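Local coordinates for uncharacterized protein TCIL3000_10_9440 (PDB 5KMX) that is of unknown function but, as an insect stage surface antigen of Trypanosoma congolense with a bilobed ectodomain, is a putative sensor, at residues R32-E36 / T58-P63. Residues are numbered along the deposited sequence.
Sequences RFNTE and TEATLP
A type II' turn, Phe-33 to Glu-36, joins strands 31-33 and 36-45 as a two-residue beta-hairpin, closed by Phe-33 N to Glu-36 O (3.0 Å) and Glu-36 N to Phe-33 O (3.1 Å). Asn-34 tolerates the positive phi (55°) of corner i+1 better than most non-glycine residues. Strand 53-63 runs antiparallel beside 36-45, Glu-59 backbone-bonded to Ser-39; Glu-36 lies nearest Ala-60 (CA-CA 6.4 Å). Thr-58 turns CG2 to Phe-33 CZ (4.0 Å), OG1 bonding Trp-29 O. Glu-59 points away to salt-bridge Arg-41. Small Ala-60 admits the m-rotamer Phe-33 ring (CB-CD2 3.7 Å). Thr-61, beta-branched, suits the exposed strand face. Leu-62, sideways with chi1 -93°, swings its branched end to the turn: CD1 to Phe-33 CB 3.7 Å, CD2 to Asn-34 ND2 3.4 Å, mere packing, since Asn-34 bonds Val-76 N and Thr-74 O. Pro-63, lacking NH, brings CD to Glu-36 OE1 (3.5 Å). Strands 72-79 (Val-75, Val-77) and 197-204 (Val-200, Leu-202) enclose Phe-33. Without cross-segment hydrogen bonds, van der Waals contact centred on Phe-33 joins them; polar groups bond elsewhere.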
loop_
_atom_site.group_PDB
_atom_site.type_symbol
_atom_site.label_atom_id
_atom_site.label_comp_id
_atom_site.label_asym_id
_atom_site.label_seq_id
_atom_site.Cartn_x
_atom_site.Cartn_y
_atom_site.Cartn_z
ATOM N N ARG A 32 9.992 0.133 -18.116
ATOM C CA ARG A 32 9.097 -1.016 -18.096
ATOM C C ARG A 32 9.044 -1.715 -16.743
ATOM O O ARG A 32 10.052 -1.828 -16.043
ATOM C CB ARG A 32 9.513 -2.021 -19.170
ATOM C CG ARG A 32 9.342 -1.508 -20.587
ATOM C CD ARG A 32 9.658 -2.572 -21.618
ATOM N NE ARG A 32 9.294 -2.134 -22.963
ATOM C CZ ARG A 32 9.744 -2.691 -24.083
ATOM N NH1 ARG A 32 10.593 -3.709 -24.033
ATOM N NH2 ARG A 32 9.353 -2.221 -25.260
ATOM N N PHE A 33 7.843 -2.156 -16.384
ATOM C CA PHE A 33 7.643 -3.113 -15.306
ATOM C C PHE A 33 7.387 -4.462 -15.965
ATOM O O PHE A 33 6.351 -4.650 -16.603
ATOM C CB PHE A 33 6.471 -2.706 -14.408
ATOM C CG PHE A 33 6.714 -1.446 -13.625
ATOM C CD1 PHE A 33 7.413 -1.483 -12.430
ATOM C CD2 PHE A 33 6.242 -0.226 -14.082
ATOM C CE1 PHE A 33 7.639 -0.327 -11.706
ATOM C CE2 PHE A 33 6.463 0.933 -13.361
ATOM C CZ PHE A 33 7.162 0.881 -12.171
ATOM N N ASN A 34 8.332 -5.388 -15.821
ATOM C CA ASN A 34 8.314 -6.638 -16.579
ATOM C C ASN A 34 8.231 -6.357 -18.081
ATOM O O ASN A 34 9.185 -5.856 -18.671
ATOM C CB ASN A 34 7.153 -7.531 -16.130
ATOM C CG ASN A 34 7.400 -8.179 -14.785
ATOM O OD1 ASN A 34 8.473 -8.037 -14.199
ATOM N ND2 ASN A 34 6.401 -8.896 -14.284
ATOM N N THR A 35 7.086 -6.664 -18.687
ATOM C CA THR A 35 6.900 -6.537 -20.130
ATOM C C THR A 35 6.286 -5.186 -20.497
ATOM O O THR A 35 6.551 -4.637 -21.566
ATOM C CB THR A 35 6.002 -7.685 -20.664
ATOM O OG1 THR A 35 6.822 -8.806 -21.014
ATOM C CG2 THR A 35 5.191 -7.260 -21.887
ATOM N N GLU A 36 5.478 -4.651 -19.589
ATOM C CA GLU A 36 4.628 -3.504 -19.882
ATOM C C GLU A 36 5.378 -2.178 -19.801
ATOM O O GLU A 36 6.230 -1.993 -18.933
ATOM C CB GLU A 36 3.444 -3.483 -18.913
ATOM C CG GLU A 36 2.761 -4.834 -18.740
ATOM C CD GLU A 36 2.143 -5.353 -20.027
ATOM O OE1 GLU A 36 1.899 -6.574 -20.121
ATOM O OE2 GLU A 36 1.896 -4.539 -20.943
ATOM N N THR A 58 5.469 6.652 -11.448
ATOM C CA THR A 58 5.376 5.944 -12.719
ATOM C C THR A 58 4.708 4.596 -12.462
ATOM O O THR A 58 4.912 3.993 -11.406
ATOM C CB THR A 58 6.763 5.753 -13.370
ATOM O OG1 THR A 58 6.610 5.215 -14.689
ATOM C CG2 THR A 58 7.633 4.826 -12.538
ATOM N N GLU A 59 3.906 4.128 -13.414
ATOM C CA GLU A 59 3.084 2.943 -13.184
ATOM C C GLU A 59 2.829 2.112 -14.436
ATOM O O GLU A 59 3.100 2.541 -15.558
ATOM C CB GLU A 59 1.738 3.355 -12.571
ATOM C CG GLU A 59 0.877 4.258 -13.458
ATOM C CD GLU A 59 0.141 3.505 -14.558
ATOM O OE1 GLU A 59 0.000 4.063 -15.667
ATOM O OE2 GLU A 59 -0.303 2.361 -14.317
ATOM N N ALA A 60 2.292 0.918 -14.217
ATOM C CA ALA A 60 1.857 0.040 -15.291
ATOM C C ALA A 60 0.895 -1.000 -14.729
ATOM O O ALA A 60 0.859 -1.230 -13.520
ATOM C CB ALA A 60 3.046 -0.632 -15.955
ATOM N N THR A 61 0.115 -1.616 -15.611
ATOM C CA THR A 61 -0.796 -2.686 -15.223
ATOM C C THR A 61 -0.221 -4.027 -15.660
ATOM O O THR A 61 -0.106 -4.298 -16.854
ATOM C CB THR A 61 -2.196 -2.496 -15.840
ATOM O OG1 THR A 61 -2.766 -1.269 -15.371
ATOM C CG2 THR A 61 -3.114 -3.649 -15.461
ATOM N N LEU A 62 0.134 -4.860 -14.687
ATOM C CA LEU A 62 0.721 -6.166 -14.969
ATOM C C LEU A 62 -0.333 -7.268 -14.955
ATOM O O LEU A 62 -1.022 -7.449 -13.951
ATOM C CB LEU A 62 1.815 -6.492 -13.949
ATOM C CG LEU A 62 3.241 -6.099 -14.345
ATOM C CD1 LEU A 62 3.325 -4.622 -14.690
ATOM C CD2 LEU A 62 4.215 -6.453 -13.229
ATOM N N PRO A 63 -0.465 -8.008 -16.069
ATOM C CA PRO A 63 -1.375 -9.157 -16.054
ATOM C C PRO A 63 -0.757 -10.348 -15.338
ATOM O O PRO A 63 0.462 -10.510 -15.373
ATOM C CB PRO A 63 -1.582 -9.457 -17.539
ATOM C CG PRO A 63 -0.307 -9.028 -18.175
ATOM C CD PRO A 63 0.150 -7.818 -17.397
#